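Local coordinates for RagB/SusD domain protein (PDB 5J5U), which probably binds chitin as a SusD-like protein of a polysaccharide utilization locus that enables conversion of recalcitrant chitin, at residues Gln47-Ser52 and Tyr411-Ile416; Ala112-Asp117 and Ser415-Ser420; Met278-Lys283 and Ala317-Gln322. All blocks are in the same frame, centred on the assembly; numbering follows the deposited sequence.

Contact 1 of 3, residues Gln47-Ser52 and Tyr411-Ile416; sequences QHYSGS and YLFNSI
The imidazole of His48 packs closely against Tyr411-Ile416. Leu412 CD1 lies over the centre of one ring face, 3.5 Å from the centroid and 14° off the ring normal, a CH-pi contact between side chains that slide past each other in opposite directions. At the ring edge and in its plane, His48 ND1 shares a hydrogen bond of 3.0 Å with Ser415 OG, nearly straight at 162°. With His48 NE2 bonded to Trp408 O, both ring nitrogens have partners, which should hold the ring against turning; histidine suits a place needing a ring face for a methyl group and two polar nitrogens. The backbone it meets is a type II beta turn, Tyr411 to Asn414, closed by Asn414 N to Tyr411 O at 2.9 Å. This turn joins helix 399-410 to helix 415-425 in the largely helical SusD-like fold of the TPR clan. The Tyr49 side touches through fewer atoms. Its side chain crosses that of Phe413 at about a right angle, mainly through Tyr49 OH, 3.2 Å from Phe413 CD1, while Tyr49 CZ stays 4.4 Å from Leu412 CD1. A water lies between Tyr49 OH and Ser415 OG, so close to both that its position is doubtful.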
loop_
_atom_site.group_PDB
_atom_site.type_symbol
_atom_site.label_atom_id
_atom_site.label_comp_id
_atom_site.label_asym_id
_atom_site.label_seq_id
_atom_site.Cartn_x
_atom_site.Cartn_y
_atom_site.Cartn_z
ATOM N N GLN A 47 -5.370 6.143 -9.394
ATOM C CA GLN A 47 -6.724 6.032 -9.898
ATOM C C GLN A 47 -7.465 4.823 -9.319
ATOM O O GLN A 47 -8.202 4.117 -10.017
ATOM C CB GLN A 47 -6.701 6.000 -11.422
ATOM C CG GLN A 47 -6.006 7.216 -12.015
ATOM C CD GLN A 47 -6.143 7.338 -13.558
ATOM O OE1 GLN A 47 -6.351 6.345 -14.267
ATOM N NE2 GLN A 47 -6.007 8.565 -14.068
ATOM N N HIS A 48 -7.251 4.591 -8.028
ATOM C CA HIS A 48 -8.114 3.730 -7.262
ATOM C C HIS A 48 -9.488 4.416 -7.078
ATOM O O HIS A 48 -10.533 3.755 -7.129
ATOM C CB HIS A 48 -7.495 3.428 -5.897
ATOM C CG HIS A 48 -6.576 2.246 -5.897
ATOM N ND1 HIS A 48 -5.780 1.927 -4.816
ATOM C CD2 HIS A 48 -6.315 1.318 -6.842
ATOM C CE1 HIS A 48 -5.077 0.841 -5.096
ATOM N NE2 HIS A 48 -5.380 0.458 -6.322
ATOM N N TYR A 49 -9.492 5.735 -6.861
ATOM C CA TYR A 49 -10.751 6.452 -6.572
ATOM C C TYR A 49 -10.979 7.741 -7.367
ATOM O O TYR A 49 -10.014 8.419 -7.782
ATOM C CB TYR A 49 -10.813 6.829 -5.086
ATOM C CG TYR A 49 -10.361 5.760 -4.115
ATOM C CD1 TYR A 49 -11.210 4.722 -3.748
ATOM C CD2 TYR A 49 -9.108 5.814 -3.538
ATOM C CE1 TYR A 49 -10.824 3.765 -2.850
ATOM C CE2 TYR A 49 -8.702 4.845 -2.608
ATOM C CZ TYR A 49 -9.569 3.821 -2.271
ATOM O OH TYR A 49 -9.175 2.848 -1.369
ATOM N N SER A 50 -12.249 8.117 -7.528
ATOM C CA SER A 50 -12.581 9.465 -8.007
ATOM C C SER A 50 -13.997 9.909 -7.578
ATOM O O SER A 50 -14.851 9.087 -7.284
ATOM C CB SER A 50 -12.421 9.530 -9.535
ATOM O OG SER A 50 -12.320 10.875 -9.977
ATOM N N GLY A 51 -14.261 11.207 -7.539
ATOM C CA GLY A 51 -15.611 11.644 -7.239
ATOM C C GLY A 51 -15.795 12.640 -6.121
ATOM O O GLY A 51 -16.579 13.578 -6.259
ATOM N N SER A 52 -15.117 12.418 -4.999
ATOM C CA SER A 52 -15.199 13.339 -3.871
ATOM C C SER A 52 -14.381 14.611 -4.138
ATOM O O SER A 52 -13.484 14.610 -4.977
ATOM C CB SER A 52 -14.708 12.678 -2.583
ATOM O OG SER A 52 -13.293 12.734 -2.467
ATOM N N TYR A 411 -3.775 -4.233 -3.799
ATOM C CA TYR A 411 -3.382 -3.110 -2.952
ATOM C C TYR A 411 -4.463 -2.078 -2.758
ATOM O O TYR A 411 -4.184 -0.981 -2.271
ATOM C CB TYR A 411 -2.162 -2.402 -3.528
ATOM C CG TYR A 411 -0.862 -3.149 -3.380
ATOM C CD1 TYR A 411 -0.518 -3.782 -2.186
ATOM C CD2 TYR A 411 0.007 -3.247 -4.442
ATOM C CE1 TYR A 411 0.679 -4.481 -2.060
ATOM C CE2 TYR A 411 1.205 -3.920 -4.329
ATOM C CZ TYR A 411 1.539 -4.540 -3.147
ATOM O OH TYR A 411 2.743 -5.212 -3.069
ATOM N N LEU A 412 -5.692 -2.402 -3.148
ATOM C CA LEU A 412 -6.810 -1.495 -2.899
ATOM C C LEU A 412 -6.957 -1.281 -1.394
ATOM O O LEU A 412 -6.743 -2.218 -0.628
ATOM C CB LEU A 412 -8.095 -2.046 -3.511
ATOM C CG LEU A 412 -9.264 -1.071 -3.595
ATOM C CD1 LEU A 412 -8.868 0.097 -4.462
ATOM C CD2 LEU A 412 -10.543 -1.783 -4.144
ATOM N N PHE A 413 -7.265 -0.046 -0.984
ATOM C CA PHE A 413 -7.281 0.374 0.424
ATOM C C PHE A 413 -5.881 0.449 1.059
ATOM O O PHE A 413 -5.743 0.908 2.194
ATOM C CB PHE A 413 -8.181 -0.543 1.269
ATOM C CG PHE A 413 -9.535 -0.767 0.663
ATOM C CD1 PHE A 413 -10.282 0.301 0.200
ATOM C CD2 PHE A 413 -10.038 -2.055 0.499
ATOM C CE1 PHE A 413 -11.520 0.098 -0.384
ATOM C CE2 PHE A 413 -11.272 -2.264 -0.078
ATOM C CZ PHE A 413 -12.019 -1.191 -0.512
ATOM N N ASN A 414 -4.858 0.026 0.318
ATOM C CA ASN A 414 -3.457 0.260 0.685
ATOM C C ASN A 414 -2.763 0.940 -0.493
ATOM O O ASN A 414 -1.878 0.370 -1.130
ATOM C CB ASN A 414 -2.722 -1.039 1.052
ATOM C CG ASN A 414 -1.445 -0.773 1.842
ATOM O OD1 ASN A 414 -0.974 0.370 1.921
ATOM N ND2 ASN A 414 -0.860 -1.823 2.395
ATOM N N SER A 415 -3.219 2.151 -0.792
ATOM C CA SER A 415 -2.862 2.816 -2.027
ATOM C C SER A 415 -1.405 3.249 -2.096
ATOM O O SER A 415 -0.894 3.458 -3.197
ATOM C CB SER A 415 -3.765 4.031 -2.264
ATOM O OG SER A 415 -5.094 3.610 -2.486
ATOM N N ILE A 416 -0.749 3.395 -0.948
ATOM C CA ILE A 416 0.664 3.736 -0.935
ATOM C C ILE A 416 1.461 2.665 -1.710
ATOM O O ILE A 416 2.316 3.003 -2.543
ATOM C CB ILE A 416 1.194 3.876 0.498
ATOM C CG1 ILE A 416 0.614 5.119 1.161
ATOM C CG2 ILE A 416 2.738 3.960 0.523
ATOM C CD1 ILE A 416 1.062 5.289 2.616
HETATM O O HOH W 1 -6.803 3.262 -0.648
#

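Contact 2 of 3, residues Ala112-Asp117 and Ser415-Ser420; sequences AQRLTD and SIEAYS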
loop_
_atom_site.group_PDB
_atom_site.type_symbol
_atom_site.label_atom_id
_atom_site.label_comp_id
_atom_site.label_asym_id
_atom_site.label_seq_id
_atom_site.Cartn_x
_atom_site.Cartn_y
_atom_site.Cartn_z
ATOM N N ALA A 112 9.061 2.461 8.373
ATOM C CA ALA A 112 9.956 3.367 7.621
ATOM C C ALA A 112 9.851 3.200 6.100
ATOM O O ALA A 112 10.088 4.141 5.330
ATOM C CB ALA A 112 11.399 3.157 8.061
ATOM N N GLN A 113 9.514 1.980 5.685
ATOM C CA GLN A 113 9.363 1.637 4.277
ATOM C C GLN A 113 8.363 2.546 3.534
ATOM O O GLN A 113 8.633 2.993 2.416
ATOM C CB GLN A 113 8.949 0.165 4.144
ATOM C CG GLN A 113 8.565 -0.252 2.750
ATOM C CD GLN A 113 7.056 -0.418 2.592
ATOM O OE1 GLN A 113 6.428 -1.218 3.310
ATOM N NE2 GLN A 113 6.461 0.337 1.644
ATOM N N ARG A 114 7.202 2.780 4.125
ATOM C CA ARG A 114 6.257 3.697 3.506
ATOM C C ARG A 114 6.945 5.076 3.353
ATOM O O ARG A 114 6.940 5.683 2.257
ATOM C CB ARG A 114 4.960 3.781 4.334
ATOM C CG ARG A 114 4.160 2.427 4.401
ATOM C CD ARG A 114 3.324 2.284 5.668
ATOM N NE ARG A 114 3.977 2.927 6.806
ATOM C CZ ARG A 114 3.351 3.489 7.835
ATOM N NH1 ARG A 114 2.031 3.464 7.916
ATOM N NH2 ARG A 114 4.061 4.085 8.790
ATOM N N LEU A 115 7.621 5.505 4.421
ATOM C CA LEU A 115 8.243 6.820 4.480
ATOM C C LEU A 115 9.212 7.069 3.313
ATOM O O LEU A 115 9.012 8.005 2.523
ATOM C CB LEU A 115 8.957 7.006 5.826
ATOM C CG LEU A 115 9.372 8.431 6.212
ATOM C CD1 LEU A 115 8.175 9.354 6.258
ATOM C CD2 LEU A 115 10.033 8.412 7.567
ATOM N N THR A 116 10.226 6.213 3.180
ATOM C CA THR A 116 11.239 6.413 2.143
ATOM C C THR A 116 10.543 6.270 0.784
ATOM O O THR A 116 10.760 7.085 -0.136
ATOM C CB THR A 116 12.461 5.442 2.315
ATOM O OG1 THR A 116 13.433 5.664 1.288
ATOM C CG2 THR A 116 12.042 3.942 2.377
ATOM N N ASP A 117 9.608 5.321 0.693
ATOM C CA ASP A 117 8.984 5.065 -0.600
ATOM C C ASP A 117 8.221 6.311 -1.079
ATOM O O ASP A 117 8.094 6.552 -2.294
ATOM C CB ASP A 117 8.067 3.867 -0.523
ATOM C CG ASP A 117 8.820 2.556 -0.653
ATOM O OD1 ASP A 117 10.050 2.603 -0.887
ATOM O OD2 ASP A 117 8.166 1.486 -0.531
ATOM N N SER A 415 -3.219 2.151 -0.792
ATOM C CA SER A 415 -2.862 2.816 -2.027
ATOM C C SER A 415 -1.405 3.249 -2.096
ATOM O O SER A 415 -0.894 3.458 -3.197
ATOM C CB SER A 415 -3.765 4.031 -2.264
ATOM O OG SER A 415 -5.094 3.610 -2.486
ATOM N N ILE A 416 -0.749 3.395 -0.948
ATOM C CA ILE A 416 0.664 3.736 -0.935
ATOM C C ILE A 416 1.461 2.665 -1.710
ATOM O O ILE A 416 2.316 3.003 -2.543
ATOM C CB ILE A 416 1.194 3.876 0.498
ATOM C CG1 ILE A 416 0.614 5.119 1.161
ATOM C CG2 ILE A 416 2.738 3.960 0.523
ATOM C CD1 ILE A 416 1.062 5.289 2.616
ATOM N N GLU A 417 1.155 1.385 -1.461
ATOM C CA GLU A 417 1.851 0.273 -2.131
ATOM C C GLU A 417 1.541 0.188 -3.625
ATOM O O GLU A 417 2.413 -0.059 -4.426
ATOM C CB GLU A 417 1.510 -1.059 -1.468
ATOM C CG GLU A 417 2.044 -1.180 -0.068
ATOM C CD GLU A 417 3.478 -0.707 0.028
ATOM O OE1 GLU A 417 4.317 -1.228 -0.742
ATOM O OE2 GLU A 417 3.763 0.182 0.864
ATOM N N ALA A 418 0.288 0.394 -3.984
ATOM C CA ALA A 418 -0.090 0.431 -5.376
ATOM C C ALA A 418 0.612 1.576 -6.095
ATOM O O ALA A 418 1.035 1.412 -7.223
ATOM C CB ALA A 418 -1.576 0.575 -5.507
ATOM N N TYR A 419 0.683 2.738 -5.463
ATOM C CA TYR A 419 1.370 3.926 -6.009
ATOM C C TYR A 419 2.840 3.621 -6.246
ATOM O O TYR A 419 3.383 3.973 -7.287
ATOM C CB TYR A 419 1.209 5.133 -5.069
ATOM C CG TYR A 419 1.985 6.397 -5.446
ATOM C CD1 TYR A 419 1.947 6.933 -6.745
ATOM C CD2 TYR A 419 2.713 7.086 -4.484
ATOM C CE1 TYR A 419 2.646 8.104 -7.074
ATOM C CE2 TYR A 419 3.415 8.259 -4.793
ATOM C CZ TYR A 419 3.398 8.762 -6.087
ATOM O OH TYR A 419 4.116 9.928 -6.344
ATOM N N SER A 420 3.476 2.939 -5.292
ATOM C CA SER A 420 4.875 2.546 -5.480
ATOM C C SER A 420 5.040 1.519 -6.626
ATOM O O SER A 420 5.931 1.664 -7.478
ATOM C CB SER A 420 5.459 1.998 -4.173
ATOM O OG SER A 420 5.439 2.992 -3.151
HETATM O O HOH W 2 5.356 2.067 -0.652
#
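Ile416 begins the contact with Ala112-Asp117 lightly, its CG2 branch 4.4 Å from Arg114 CG, in the aliphatic part of a side chain whose guanidinium forms a salt bridge with Glu80. One residue on, Glu417 does most of the polar work. Its chain bends at chi2 and meets Gln113 tip to tip, Gln113 NE2 giving Glu417 OE2 a hydrogen bond of 2.8 Å at 168°, on the syn side of a carboxylate turned 85° from the amide plane. The same NE2 donates to Asp117 OD2 at 3.0 Å, from above that carboxylate plane; Asp117 OD1 is held by Tyr147 and Trp481. Glutamine suits this place because one amide nitrogen serves two acids, and Arg195 forms salt bridges to both, probably easing their repulsion. A leucine in place of Gln113 would probably leave Glu417 OE2 and Asp117 OD2 without their shared amide donor, with a bridging water and Arg195 still between the acids. A turn later, Ser420 OG comes 3.8 Å from Asp117 CB and donates to that water at 2.7 Å, which donates to Asp117 OD2 and Glu417 OE2. This is a buried polar network between two helices crossing at 45°, within the helical body of the SusD-like fold.

Contact 3 of 3, residues Met278-Lys283 and Ala317-Gln322; sequences MLATPK and AASGIQ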
loop_
_atom_site.group_PDB
_atom_site.type_symbol
_atom_site.label_atom_id
_atom_site.label_comp_id
_atom_site.label_asym_id
_atom_site.label_seq_id
_atom_site.Cartn_x
_atom_site.Cartn_y
_atom_site.Cartn_z
ATOM N N MET A 278 -18.461 -7.421 -4.629
ATOM C CA MET A 278 -17.916 -7.453 -3.278
ATOM C C MET A 278 -17.425 -6.053 -2.913
ATOM O O MET A 278 -17.382 -5.696 -1.740
ATOM C CB MET A 278 -16.769 -8.465 -3.170
ATOM C CG MET A 278 -17.139 -9.889 -3.600
ATOM S SD MET A 278 -15.765 -11.057 -3.501
ATOM C CE MET A 278 -15.462 -11.042 -1.728
ATOM N N LEU A 279 -17.047 -5.271 -3.927
ATOM C CA LEU A 279 -16.470 -3.938 -3.711
ATOM C C LEU A 279 -17.463 -2.804 -3.994
ATOM O O LEU A 279 -17.578 -1.872 -3.210
ATOM C CB LEU A 279 -15.216 -3.741 -4.592
ATOM C CG LEU A 279 -13.993 -4.612 -4.311
ATOM C CD1 LEU A 279 -12.973 -4.526 -5.437
ATOM C CD2 LEU A 279 -13.366 -4.233 -2.994
ATOM N N ALA A 280 -18.161 -2.882 -5.128
ATOM C CA ALA A 280 -18.996 -1.774 -5.599
ATOM C C ALA A 280 -20.504 -1.966 -5.354
ATOM O O ALA A 280 -21.046 -3.061 -5.500
ATOM C CB ALA A 280 -18.756 -1.552 -7.072
ATOM N N THR A 281 -21.182 -0.876 -5.020
ATOM C CA THR A 281 -22.623 -0.869 -4.966
ATOM C C THR A 281 -23.151 -0.469 -6.343
ATOM O O THR A 281 -22.520 0.328 -7.051
ATOM C CB THR A 281 -23.144 0.108 -3.927
ATOM O OG1 THR A 281 -22.810 1.441 -4.327
ATOM C CG2 THR A 281 -22.560 -0.197 -2.557
ATOM N N PRO A 282 -24.310 -1.020 -6.733
ATOM C CA PRO A 282 -24.857 -0.764 -8.076
ATOM C C PRO A 282 -25.350 0.670 -8.253
ATOM O O PRO A 282 -25.644 1.324 -7.264
ATOM C CB PRO A 282 -26.027 -1.753 -8.165
ATOM C CG PRO A 282 -26.443 -1.974 -6.721
ATOM C CD PRO A 282 -25.163 -1.929 -5.937
ATOM N N LYS A 283 -25.428 1.159 -9.489
ATOM C CA LYS A 283 -26.060 2.455 -9.750
ATOM C C LYS A 283 -27.540 2.416 -9.345
ATOM O O LYS A 283 -28.190 1.369 -9.451
ATOM C CB LYS A 283 -25.942 2.826 -11.230
ATOM C CG LYS A 283 -24.527 2.946 -11.753
ATOM C CD LYS A 283 -24.496 2.780 -13.280
ATOM C CE LYS A 283 -25.481 3.708 -13.987
ATOM N NZ LYS A 283 -25.389 3.514 -15.459
ATOM N N ALA A 317 -25.846 7.882 -10.879
ATOM C CA ALA A 317 -25.504 7.182 -12.107
ATOM C C ALA A 317 -24.077 6.636 -12.072
ATOM O O ALA A 317 -23.491 6.331 -13.114
ATOM C CB ALA A 317 -25.694 8.101 -13.313
ATOM N N ALA A 318 -23.503 6.555 -10.877
ATOM C CA ALA A 318 -22.213 5.896 -10.712
ATOM C C ALA A 318 -22.248 4.918 -9.528
ATOM O O ALA A 318 -22.881 5.182 -8.508
ATOM C CB ALA A 318 -21.076 6.948 -10.538
ATOM N N SER A 319 -21.568 3.788 -9.681
ATOM C CA SER A 319 -21.406 2.840 -8.588
ATOM C C SER A 319 -20.750 3.496 -7.389
ATOM O O SER A 319 -19.918 4.409 -7.533
ATOM C CB SER A 319 -20.551 1.637 -9.014
ATOM O OG SER A 319 -21.254 0.754 -9.875
ATOM N N GLY A 320 -21.101 2.993 -6.212
ATOM C CA GLY A 320 -20.553 3.449 -4.950
ATOM C C GLY A 320 -19.671 2.407 -4.272
ATOM O O GLY A 320 -19.196 1.460 -4.892
ATOM N N ILE A 321 -19.428 2.595 -2.983
ATOM C CA ILE A 321 -18.561 1.690 -2.260
ATOM C C ILE A 321 -19.368 0.971 -1.202
ATOM O O ILE A 321 -20.130 1.605 -0.475
ATOM C CB ILE A 321 -17.376 2.434 -1.621
ATOM C CG1 ILE A 321 -16.487 3.035 -2.719
ATOM C CG2 ILE A 321 -16.591 1.496 -0.711
ATOM C CD1 ILE A 321 -15.468 4.056 -2.220
ATOM N N GLN A 322 -19.208 -0.348 -1.137
ATOM C CA GLN A 322 -19.962 -1.149 -0.180
ATOM C C GLN A 322 -19.695 -0.636 1.220
ATOM O O GLN A 322 -18.544 -0.365 1.584
ATOM C CB GLN A 322 -19.610 -2.635 -0.294
ATOM C CG GLN A 322 -20.148 -3.328 -1.557
ATOM C CD GLN A 322 -21.617 -3.746 -1.427
ATOM O OE1 GLN A 322 -22.311 -3.339 -0.492
ATOM N NE2 GLN A 322 -22.086 -4.575 -2.361
#
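Met278-Lys283 and Ala317-Gln322 pair as a small two-stranded antiparallel ladder, 280-281 against 320-321, in the SusD-like fold. It follows directly on helix 276-279, and the 33 residues between the segments contain neither helix nor strand, so the ladder closes the base of a long irregular excursion. Thr281 and Gly320 form the hydrogen-bonded pair: Thr281 N donates to Gly320 O at 3.1 Å, and Gly320 N returns a bond to Thr281 O of the same length. Ala280 and Ile321 make the neighbouring non-hydrogen-bonded pair, where Ala280 CA also brings a C-H to Gly320 O. Beyond it, Gln322 N donates to Leu279 O at 3.0 Å and 168°, extending the ladder back to the end of the helix. Leu279 and Ile321 both pack on Phe260 of strand 259-260, where branched apolar chains suit an aromatic neighbour. Ala280 has its own contact, with Ile265 of helix 262-270, and its lone methyl lets that helix come close. The Thr281 side chain stands on the face where a side chain at Gly320 would also point. Thr281 OG1 lies between its own backbone N and carbonyl carbon (chi1 66°) and accepts a weak bond from Gly320 N at 3.0 Å. A CB at Gly320 would crowd Thr281 OG1, consistent with glycine here. Thr281 CG2, beside its own backbone N, meets Gln322, whose bent chain brings OE1 to 3.8 Å from the methyl while NE2 bonds to Lys277 O. Farther along, Lys283 uses its length in two ways: NZ reaches salt bridges with Glu296 and Glu300, whereas the methylenes run beside the facing backbone, with Lys283 CG 3.7 Å from Ser319 N and Lys283 CE 3.4 Å from Ala317 O.

How the contacts relate
Helix 415-425 ties contact 1 to contact 2: they share Ser415 and Ile416, their centres lie 13 Å apart, and His48 CE1 packs 3.5 Å from Ala418 CB. Tyr411 adds a second link, its CD1 being 3.5 Å from Glu417 CB. Contact 3 lies farther out, 22 Å from the centre of the chain, yet it touches contact 1 where Leu412 CD2 meets Leu279 CD1 at 3.9 Å. Contacts 2 and 3 do not touch; their centres are 27 Å apart and their nearest atoms about 10 Å. Along the chain, contact 3 is nested within the loops closed by both others. The geometry alone assigns none of them to chitin binding.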